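Local structure of endo-1,3-beta-glucanase (Streptomyces sioyaensis, 3DGT) at residues Ala117-Ala122 against Leu240-Gly245; Glu147-Leu152 against Gly247-Phe252. The protein probably hydrolyses internal 1,3-beta-glucosidic linkages in beta-glucans, this chain being the family 16 glycoside hydrolase catalytic domain of a longer protein. All blocks are in the same frame, centred on the assembly; numbering follows the deposited sequence.

In the fold
Contact 1 (117-122 with 240-245) is a buried antiparallel strand pair in the beta-sandwich, nearer the centre of the chain than contact 2 (147-152 with 247-252), which is only partly buried and joins a loop to a short helix. The two lie side by side, centres about 8 Å apart. Strand 236-244 is followed by helix 247-250, and the 147-152 segment pairs in turn with strand 119-127, so the two contacts join adjacent, connected elements. Backbone hydrogen bonds dominate the first contact. The second depends on side chains: phenylalanine, valine and proline packing with a single direct hydrogen bond. W120 and Q150 bridge the two.

Contact 1. Residues Ala117-Ala122 against Leu240-Gly245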
# COMPACT_ATOMS: atom_id res chain seq x y z
N ALA A 117 -15.40 -0.51 11.36
CA ALA A 117 -14.45 -1.12 12.28
C ALA A 117 -13.78 -2.33 11.65
O ALA A 117 -14.44 -3.29 11.22
CB ALA A 117 -15.13 -1.48 13.59
N GLY A 118 -12.45 -2.27 11.56
CA GLY A 118 -11.68 -3.36 10.97
C GLY A 118 -11.14 -3.09 9.57
O GLY A 118 -10.20 -3.76 9.14
N TYR A 119 -11.72 -2.13 8.86
CA TYR A 119 -11.28 -1.82 7.49
C TYR A 119 -9.85 -1.30 7.49
O TYR A 119 -9.56 -0.28 8.12
CB TYR A 119 -12.18 -0.76 6.84
CG TYR A 119 -13.37 -1.31 6.07
CD1 TYR A 119 -14.54 -1.67 6.72
CD2 TYR A 119 -13.32 -1.40 4.68
CE1 TYR A 119 -15.64 -2.16 6.00
CE2 TYR A 119 -14.41 -1.87 3.95
CZ TYR A 119 -15.55 -2.25 4.61
OH TYR A 119 -16.62 -2.72 3.89
N TRP A 120 -8.98 -1.98 6.76
CA TRP A 120 -7.57 -1.61 6.69
C TRP A 120 -7.06 -1.60 5.24
O TRP A 120 -6.38 -2.52 4.81
CB TRP A 120 -6.76 -2.58 7.57
CG TRP A 120 -5.27 -2.37 7.69
CD1 TRP A 120 -4.51 -1.33 7.20
CD2 TRP A 120 -4.37 -3.20 8.43
NE1 TRP A 120 -3.19 -1.50 7.56
CE2 TRP A 120 -3.08 -2.64 8.31
CE3 TRP A 120 -4.52 -4.39 9.16
CZ2 TRP A 120 -1.96 -3.21 8.92
CZ3 TRP A 120 -3.41 -4.95 9.75
CH2 TRP A 120 -2.14 -4.36 9.63
N PRO A 121 -7.40 -0.54 4.49
CA PRO A 121 -6.86 -0.38 3.15
C PRO A 121 -5.37 -0.04 3.18
O PRO A 121 -4.88 0.59 4.13
CB PRO A 121 -7.66 0.79 2.58
CG PRO A 121 -7.98 1.62 3.80
CD PRO A 121 -8.28 0.59 4.86
N ALA A 122 -4.66 -0.44 2.13
CA ALA A 122 -3.22 -0.16 2.05
C ALA A 122 -2.73 -0.13 0.61
O ALA A 122 -3.23 -0.86 -0.26
CB ALA A 122 -2.42 -1.17 2.87
N LEU A 240 -1.56 -3.60 -3.42
CA LEU A 240 -2.83 -2.95 -3.06
C LEU A 240 -3.70 -3.98 -2.35
O LEU A 240 -3.83 -5.11 -2.82
CB LEU A 240 -3.57 -2.48 -4.32
CG LEU A 240 -2.96 -1.30 -5.08
CD1 LEU A 240 -3.58 -1.24 -6.47
CD2 LEU A 240 -3.20 -0.00 -4.34
N ASN A 241 -4.29 -3.61 -1.22
CA ASN A 241 -5.18 -4.51 -0.51
C ASN A 241 -6.16 -3.80 0.39
O ASN A 241 -5.99 -2.62 0.70
CB ASN A 241 -4.37 -5.51 0.34
CG ASN A 241 -3.58 -4.84 1.45
OD1 ASN A 241 -2.52 -4.27 1.21
ND2 ASN A 241 -4.11 -4.90 2.66
N VAL A 242 -7.20 -4.52 0.80
CA VAL A 242 -7.98 -4.10 1.96
C VAL A 242 -8.02 -5.27 2.94
O VAL A 242 -8.71 -6.26 2.74
CB VAL A 242 -9.40 -3.60 1.60
CG1 VAL A 242 -10.08 -3.07 2.87
CG2 VAL A 242 -9.36 -2.49 0.52
N ALA A 243 -7.23 -5.15 4.00
CA ALA A 243 -7.27 -6.13 5.08
C ALA A 243 -8.51 -5.88 5.93
O ALA A 243 -9.05 -4.77 5.94
CB ALA A 243 -6.00 -6.05 5.93
N MET A 244 -8.97 -6.91 6.63
CA MET A 244 -10.06 -6.80 7.59
C MET A 244 -9.59 -7.28 8.96
O MET A 244 -9.29 -8.46 9.15
CB MET A 244 -11.26 -7.64 7.14
CG MET A 244 -12.53 -7.46 7.99
SD MET A 244 -13.06 -5.74 8.10
CE MET A 244 -12.92 -5.30 6.33
N GLY A 245 -9.52 -6.35 9.91
CA GLY A 245 -9.05 -6.66 11.27
C GLY A 245 -7.55 -6.67 11.38
O GLY A 245 -6.84 -6.12 10.53
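W120 and A243 face each other as a hydrogen-bonded pair at the middle of an antiparallel strand pair in the beta-jelly-roll sandwich of family 16. Their backbones exchange two bonds, W120 N to A243 O and A243 N to W120 O. A122 and N241 form the next such pair, while G245 N reaches G118 O at 2.8 Å in an almost straight bond (174°). The W120 side chain leaves the strand with CG anti to the backbone N. Its CB lies 3.9 Å from A243 CB, and CG and CD2 pass the same methyl obliquely. Farther along, NE1 donates to E147 OE2, fixing the turn of the indole, whose ring meets F248 edge-to-face. N241 and A122 lie on this side too: N241 OD1 comes 3.5 Å from A122 CB and accepts from W124 NE1. On the other side Y119, P121 and V242 pack toward strands 68-74 and 266-276, and M244 on W80 of strand 80-87. M244 bends at its second and third torsions, bringing SD to 3.6 Å from G118 C and setting CE over the centre of the Y119 ring, 3.9 Å above its plane, a CH-pi and Met-aromatic contact. V242 CG1 touches Y119 CD2 obliquely, and the tyrosine OH is held by E261 O. At G118 a CB would sit close to M244 SD and, at these backbone angles, press against the carbonyl O of A117. Back on the indole, the benzo edge ends the contact: G245 O, buried without a hydrogen-bond partner, lies in the ring plane 3.2 Å from W120 CE3.

Contact 2. Residues Glu147-Leu152 against Gly247-Phe252; sequences ENVQGL and GFPGAF
The F248 ring receives the E147 carboxylate at its edge, with E147 CD in the ring plane, OE2 3.8 Å from F248 CD2 and the two planes nearly perpendicular (82°); the same OE2 accepts from W120 NE1. V149 CG1 meets the F248 ring obliquely, 3.5 Å from F248 CD1, and also packs on P249 CD at 3.7 Å. The other methyl, V149 CG2, reaches F252 CD1, and L152 CD1 comes to F252 CD2, both oblique to that ring; F248 O lies at its edge. W156 adds edge-to-face contacts to both phenylalanines. V149 thus wedges between them, at the start of a type I' beta turn running to L152. The turn belongs to the loop that follows the family 16 E-x-D-x-x-E sequence, of which E147 is the last residue. Q150, bent at its second torsion (-55°), lays its amide across P249, OE1 3.5 Å from P249 CB. NE2 donates to F252 O at 3.0 Å, from above that carbonyl plane though near the amide's own, and to G254 O as well; OE1 accepts from G118 N. An alanine at Q150 would probably leave G118 N, F252 O and G254 O without these partners and open a gap beside P249. Q150 CG lies 3.8 Å from F252 CB.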
# COMPACT_ATOMS: atom_id res chain seq x y z
N GLU A 147 -1.67 3.84 4.38
CA GLU A 147 -2.45 2.92 5.19
C GLU A 147 -3.51 3.73 5.90
O GLU A 147 -3.34 4.92 6.15
CB GLU A 147 -1.61 2.20 6.23
CG GLU A 147 -0.64 1.18 5.69
CD GLU A 147 0.09 0.49 6.80
OE1 GLU A 147 1.04 1.10 7.33
OE2 GLU A 147 -0.28 -0.64 7.16
N ASN A 148 -4.61 3.07 6.23
CA ASN A 148 -5.68 3.68 6.99
C ASN A 148 -6.42 2.60 7.76
O ASN A 148 -6.44 1.44 7.35
CB ASN A 148 -6.64 4.41 6.05
CG ASN A 148 -7.92 4.84 6.74
OD1 ASN A 148 -8.95 4.18 6.63
ND2 ASN A 148 -7.86 5.96 7.48
N VAL A 149 -7.05 3.00 8.86
CA VAL A 149 -7.94 2.10 9.58
C VAL A 149 -9.19 2.83 10.03
O VAL A 149 -9.19 4.05 10.19
CB VAL A 149 -7.26 1.42 10.82
CG1 VAL A 149 -6.14 0.48 10.39
CG2 VAL A 149 -6.74 2.47 11.82
N GLN A 150 -10.27 2.05 10.19
CA GLN A 150 -11.47 2.50 10.91
C GLN A 150 -12.26 3.60 10.21
O GLN A 150 -13.09 4.26 10.84
CB GLN A 150 -11.13 2.94 12.35
CG GLN A 150 -10.23 2.00 13.18
CD GLN A 150 -10.77 0.58 13.26
OE1 GLN A 150 -10.83 -0.14 12.27
NE2 GLN A 150 -11.15 0.17 14.47
N GLY A 151 -12.03 3.79 8.91
CA GLY A 151 -12.67 4.87 8.15
C GLY A 151 -12.35 6.26 8.66
O GLY A 151 -13.11 7.21 8.41
N LEU A 152 -11.23 6.39 9.36
CA LEU A 152 -10.81 7.69 9.88
C LEU A 152 -10.25 8.58 8.78
O LEU A 152 -9.59 8.09 7.85
CB LEU A 152 -9.76 7.51 10.98
CG LEU A 152 -10.24 6.89 12.30
CD1 LEU A 152 -9.07 6.42 13.15
CD2 LEU A 152 -11.08 7.89 13.09
N GLY A 247 -3.80 -6.12 13.65
CA GLY A 247 -3.16 -5.31 14.67
C GLY A 247 -3.37 -3.81 14.56
O GLY A 247 -3.55 -3.13 15.57
N PHE A 248 -3.36 -3.29 13.34
CA PHE A 248 -3.51 -1.83 13.15
C PHE A 248 -4.93 -1.40 13.58
O PHE A 248 -5.06 -0.53 14.45
CB PHE A 248 -3.18 -1.44 11.70
CG PHE A 248 -2.77 0.01 11.49
CD1 PHE A 248 -3.24 1.03 12.30
CD2 PHE A 248 -1.92 0.33 10.42
CE1 PHE A 248 -2.87 2.36 12.07
CE2 PHE A 248 -1.53 1.66 10.18
CZ PHE A 248 -2.01 2.67 11.01
N PRO A 249 -5.99 -2.00 13.01
CA PRO A 249 -7.30 -1.65 13.57
C PRO A 249 -7.41 -1.95 15.07
O PRO A 249 -8.11 -1.24 15.78
CB PRO A 249 -8.28 -2.52 12.77
CG PRO A 249 -7.55 -2.86 11.51
CD PRO A 249 -6.10 -2.95 11.88
N GLY A 250 -6.70 -2.97 15.53
CA GLY A 250 -6.72 -3.32 16.96
C GLY A 250 -6.23 -2.21 17.87
O GLY A 250 -6.63 -2.13 19.03
N ALA A 251 -5.35 -1.35 17.34
CA ALA A 251 -4.80 -0.24 18.11
C ALA A 251 -5.73 0.98 18.10
O ALA A 251 -5.49 1.95 18.83
CB ALA A 251 -3.42 0.13 17.59
N PHE A 252 -6.77 0.91 17.27
CA PHE A 252 -7.76 1.99 17.10
C PHE A 252 -9.20 1.52 17.30
O PHE A 252 -10.12 1.97 16.61
CB PHE A 252 -7.57 2.68 15.74
CG PHE A 252 -6.30 3.48 15.66
CD1 PHE A 252 -5.08 2.85 15.43
CD2 PHE A 252 -6.32 4.85 15.88
CE1 PHE A 252 -3.89 3.58 15.39
CE2 PHE A 252 -5.14 5.59 15.83
CZ PHE A 252 -3.92 4.96 15.60